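Local coordinates for protein transcription factor SKN7 (PDB 5D5X) that binds DNA as a homotrimeric transcription factor and probably controls genes in response to external osmolarity and oxidative stress, this chain being its heat-shock-factor-type DNA-binding domain, at residues Y62-V67 with D99-K104. Residues are numbered along the deposited sequence; the frame is centred on the assembly and turned at random.
With nucleotides of chain B.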
loop_
_atom_site.group_PDB
_atom_site.type_symbol
_atom_site.label_atom_id
_atom_site.label_comp_id
_atom_site.label_asym_id
_atom_site.label_seq_id
_atom_site.Cartn_x
_atom_site.Cartn_y
_atom_site.Cartn_z
ATOM N N TYR C 62 -8.611 7.097 -13.343
ATOM C CA TYR C 62 -8.420 7.214 -14.787
ATOM C C TYR C 62 -8.872 5.960 -15.544
ATOM O O TYR C 62 -8.694 5.853 -16.752
ATOM C CB TYR C 62 -6.969 7.572 -15.072
ATOM C CG TYR C 62 -6.701 9.056 -14.928
ATOM C CD1 TYR C 62 -6.506 9.642 -13.682
ATOM C CD2 TYR C 62 -6.652 9.878 -16.052
ATOM C CE1 TYR C 62 -6.267 11.006 -13.565
ATOM C CE2 TYR C 62 -6.411 11.229 -15.947
ATOM C CZ TYR C 62 -6.223 11.790 -14.710
ATOM O OH TYR C 62 -5.982 13.144 -14.645
ATOM N N ASP C 63 -9.479 5.029 -14.817
ATOM C CA ASP C 63 -10.074 3.814 -15.375
ATOM C C ASP C 63 -9.026 2.762 -15.725
ATOM O O ASP C 63 -9.271 1.893 -16.543
ATOM C CB ASP C 63 -10.956 4.129 -16.591
ATOM C CG ASP C 63 -12.144 3.171 -16.736
ATOM O OD1 ASP C 63 -12.267 2.171 -15.966
ATOM O OD2 ASP C 63 -12.970 3.450 -17.632
ATOM N N PHE C 64 -7.859 2.827 -15.091
ATOM C CA PHE C 64 -6.939 1.695 -15.109
ATOM C C PHE C 64 -7.516 0.628 -14.194
ATOM O O PHE C 64 -8.345 0.919 -13.333
ATOM C CB PHE C 64 -5.560 2.097 -14.601
ATOM C CG PHE C 64 -4.715 2.803 -15.616
ATOM C CD1 PHE C 64 -4.950 4.122 -15.928
ATOM C CD2 PHE C 64 -3.656 2.145 -16.232
ATOM C CE1 PHE C 64 -4.152 4.784 -16.843
ATOM C CE2 PHE C 64 -2.871 2.795 -17.162
ATOM C CZ PHE C 64 -3.117 4.118 -17.466
ATOM N N HIS C 65 -7.098 -0.613 -14.385
ATOM C CA HIS C 65 -7.611 -1.699 -13.576
ATOM C C HIS C 65 -6.445 -2.598 -13.205
ATOM O O HIS C 65 -5.529 -2.817 -14.007
ATOM C CB HIS C 65 -8.697 -2.461 -14.334
ATOM C CG HIS C 65 -9.976 -1.693 -14.483
ATOM N ND1 HIS C 65 -10.766 -1.346 -13.407
ATOM C CD2 HIS C 65 -10.601 -1.202 -15.578
ATOM C CE1 HIS C 65 -11.816 -0.666 -13.829
ATOM N NE2 HIS C 65 -11.743 -0.567 -15.143
ATOM N N LYS C 66 -6.444 -3.070 -11.966
ATOM C CA LYS C 66 -5.422 -3.987 -11.547
ATOM C C LYS C 66 -5.696 -5.290 -12.251
ATOM O O LYS C 66 -6.831 -5.738 -12.304
ATOM C CB LYS C 66 -5.449 -4.203 -10.049
ATOM C CG LYS C 66 -4.307 -5.078 -9.586
ATOM C CD LYS C 66 -4.155 -5.028 -8.081
ATOM C CE LYS C 66 -3.029 -5.955 -7.658
ATOM N NZ LYS C 66 -3.240 -6.426 -6.260
ATOM N N VAL C 67 -4.656 -5.889 -12.801
ATOM C CA VAL C 67 -4.801 -7.119 -13.538
ATOM C C VAL C 67 -4.481 -8.269 -12.598
ATOM O O VAL C 67 -3.311 -8.564 -12.348
ATOM C CB VAL C 67 -3.895 -7.142 -14.779
ATOM C CG1 VAL C 67 -3.979 -8.490 -15.482
ATOM C CG2 VAL C 67 -4.298 -6.028 -15.721
ATOM N N ASP C 99 -4.502 11.319 -24.773
ATOM C CA ASP C 99 -5.598 12.260 -24.524
ATOM C C ASP C 99 -6.922 11.541 -24.322
ATOM O O ASP C 99 -7.811 12.051 -23.639
ATOM C CB ASP C 99 -5.733 13.236 -25.690
ATOM C CG ASP C 99 -4.454 13.995 -25.961
ATOM O OD1 ASP C 99 -3.722 14.300 -24.989
ATOM O OD2 ASP C 99 -4.179 14.274 -27.149
ATOM N N ASN C 100 -7.046 10.353 -24.909
ATOM C CA ASN C 100 -8.269 9.558 -24.811
ATOM C C ASN C 100 -8.336 8.718 -23.522
ATOM O O ASN C 100 -9.171 7.804 -23.404
ATOM C CB ASN C 100 -8.412 8.662 -26.051
ATOM C CG ASN C 100 -9.849 8.546 -26.517
ATOM O OD1 ASN C 100 -10.710 8.063 -25.781
ATOM N ND2 ASN C 100 -10.121 9.006 -27.737
ATOM N N ILE C 101 -7.450 9.028 -22.573
ATOM C CA ILE C 101 -7.440 8.403 -21.254
ATOM C C ILE C 101 -7.862 9.474 -20.266
ATOM O O ILE C 101 -7.063 10.328 -19.883
ATOM C CB ILE C 101 -6.048 7.845 -20.905
ATOM C CG1 ILE C 101 -5.622 6.828 -21.964
ATOM C CG2 ILE C 101 -6.068 7.177 -19.538
ATOM C CD1 ILE C 101 -4.154 6.478 -21.931
ATOM N N ARG C 102 -9.131 9.420 -19.872
ATOM C CA ARG C 102 -9.769 10.497 -19.131
ATOM C C ARG C 102 -10.190 10.060 -17.743
ATOM O O ARG C 102 -10.554 8.908 -17.535
ATOM C CB ARG C 102 -11.017 10.958 -19.881
ATOM C CG ARG C 102 -10.761 11.367 -21.320
ATOM C CD ARG C 102 -12.000 11.210 -22.186
ATOM N NE ARG C 102 -11.680 11.452 -23.591
ATOM C CZ ARG C 102 -12.548 11.386 -24.600
ATOM N NH1 ARG C 102 -12.132 11.632 -25.843
ATOM N NH2 ARG C 102 -13.824 11.077 -24.379
ATOM N N ARG C 103 -10.155 10.999 -16.803
ATOM C CA ARG C 103 -10.810 10.824 -15.507
ATOM C C ARG C 103 -12.233 10.330 -15.759
ATOM O O ARG C 103 -13.055 11.078 -16.293
ATOM C CB ARG C 103 -10.862 12.149 -14.739
ATOM C CG ARG C 103 -9.508 12.688 -14.297
ATOM C CD ARG C 103 -9.665 13.889 -13.379
ATOM N NE ARG C 103 -8.377 14.454 -12.970
ATOM C CZ ARG C 103 -8.218 15.419 -12.061
ATOM N NH1 ARG C 103 -9.269 15.953 -11.439
ATOM N NH2 ARG C 103 -6.995 15.854 -11.766
ATOM N N LYS C 104 -12.514 9.075 -15.422
ATOM C CA LYS C 104 -13.856 8.513 -15.601
ATOM C C LYS C 104 -14.896 9.276 -14.773
ATOM O O LYS C 104 -16.099 9.048 -14.931
ATOM C CB LYS C 104 -13.892 7.021 -15.250
ATOM C CG LYS C 104 -13.515 6.673 -13.812
ATOM C CD LYS C 104 -14.193 5.394 -13.342
ATOM C CE LYS C 104 -13.848 4.212 -14.243
ATOM N NZ LYS C 104 -14.600 2.960 -13.933
ATOM O OXT LYS C 104 -14.562 10.138 -13.944
ATOM P P DT B 8 -9.791 -2.660 -10.122
ATOM O OP1 DT B 8 -10.193 -3.051 -11.501
ATOM O OP2 DT B 8 -8.451 -2.072 -9.863
ATOM O "O5'" DT B 8 -10.866 -1.608 -9.597
ATOM C "C5'" DT B 8 -12.275 -1.902 -9.570
ATOM C "C4'" DT B 8 -12.993 -0.878 -8.723
ATOM O "O4'" DT B 8 -12.534 -0.957 -7.358
ATOM C "C3'" DT B 8 -12.779 0.577 -9.139
ATOM O "O3'" DT B 8 -13.985 1.075 -9.717
ATOM C "C2'" DT B 8 -12.448 1.306 -7.839
ATOM C "C1'" DT B 8 -12.774 0.296 -6.763
ATOM N N1 DT B 8 -11.951 0.383 -5.547
ATOM C C2 DT B 8 -12.553 0.755 -4.367
ATOM O O2 DT B 8 -13.735 1.035 -4.282
ATOM N N3 DT B 8 -11.713 0.798 -3.284
ATOM C C4 DT B 8 -10.368 0.494 -3.259
ATOM O O4 DT B 8 -9.745 0.569 -2.200
ATOM C C5 DT B 8 -9.799 0.107 -4.535
ATOM C C7 DT B 8 -8.347 -0.246 -4.612
ATOM C C6 DT B 8 -10.609 0.069 -5.598
ATOM P P DC B 7 -6.402 -6.254 -5.110
ATOM O OP1 DC B 7 -5.593 -7.340 -5.695
ATOM O OP2 DC B 7 -5.744 -5.222 -4.278
ATOM O "O5'" DC B 7 -7.248 -5.541 -6.268
ATOM C "C5'" DC B 7 -8.167 -6.306 -7.078
ATOM C "C4'" DC B 7 -9.393 -5.499 -7.438
ATOM O "O4'" DC B 7 -10.195 -5.241 -6.257
ATOM C "C3'" DC B 7 -9.109 -4.134 -8.065
ATOM O "O3'" DC B 7 -9.983 -3.920 -9.174
ATOM C "C2'" DC B 7 -9.400 -3.159 -6.943
ATOM C "C1'" DC B 7 -10.504 -3.864 -6.176
ATOM N N1 DC B 7 -10.590 -3.495 -4.751
ATOM C C2 DC B 7 -11.782 -2.940 -4.268
ATOM O O2 DC B 7 -12.740 -2.800 -5.046
ATOM N N3 DC B 7 -11.864 -2.579 -2.965
ATOM C C4 DC B 7 -10.806 -2.730 -2.164
ATOM N N4 DC B 7 -10.931 -2.359 -0.888
ATOM C C5 DC B 7 -9.578 -3.284 -2.632
ATOM C C6 DC B 7 -9.512 -3.644 -3.922
ATOM P P DG B 9 -14.088 2.593 -10.187
ATOM O OP1 DG B 9 -14.937 2.626 -11.412
ATOM O OP2 DG B 9 -12.717 3.175 -10.245
ATOM O "O5'" DG B 9 -14.833 3.280 -8.958
ATOM C "C5'" DG B 9 -16.006 2.679 -8.375
ATOM C "C4'" DG B 9 -16.523 3.527 -7.239
ATOM O "O4'" DG B 9 -15.643 3.376 -6.104
ATOM C "C3'" DG B 9 -16.585 5.030 -7.514
ATOM O "O3'" DG B 9 -17.730 5.570 -6.844
ATOM C "C2'" DG B 9 -15.301 5.549 -6.895
ATOM C "C1'" DG B 9 -15.190 4.657 -5.680
ATOM N N9 DG B 9 -13.847 4.496 -5.134
ATOM C C8 DG B 9 -12.714 4.105 -5.807
ATOM N N7 DG B 9 -11.663 4.028 -5.036
ATOM C C5 DG B 9 -12.137 4.365 -3.775
ATOM C C6 DG B 9 -11.457 4.466 -2.533
ATOM O O6 DG B 9 -10.263 4.255 -2.288
ATOM N N1 DG B 9 -12.316 4.852 -1.511
ATOM C C2 DG B 9 -13.657 5.108 -1.660
ATOM N N2 DG B 9 -14.321 5.468 -0.552
ATOM N N3 DG B 9 -14.300 5.030 -2.813
ATOM C C4 DG B 9 -13.484 4.656 -3.821
#
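Arg103 CG lies over one face of the Tyr62 ring, 3.8 Å from the ring centroid in a CH-pi contact, while the backbone O of Ile101 sits at the ring edge. The arginine chain runs extended from CG to NE (chi2 -172°), bringing NE to the hydroxyl, where it donates a nearly straight bond to Tyr62 OH (3.2 Å, 170°). That hydroxyl lies in the guanidinium plane, and ring and guanidinium stand 82° apart. A leucine in place of Tyr62 would probably leave Arg103 NE without this acceptor and its CG without the ring face it rests on. At the edge of the His65 ring, ND1 bonds OP1 of DT8 of chain B at 2.6 Å. Lys104, bent at chi3, crosses Asp63 and puts NZ 3.2 Å from its OD1, a salt bridge; the same NZ grips OP1 of DG9 of chain B at 2.6 Å, so carboxylate and phosphate share one ammonium. Ile101 CG2 meets Phe64 CE1 at 4.1 Å. Asp63, with positive phi, is the C-prime residue of the Schellman motif ending helix 52-61. The tail 101-104 runs beside that helix end, where Lys104 and Lys61 share a backbone hydrogen bond, just before strand 65-66, with Tyr62 and Ile101 both packed on Val5 of helix 4-11.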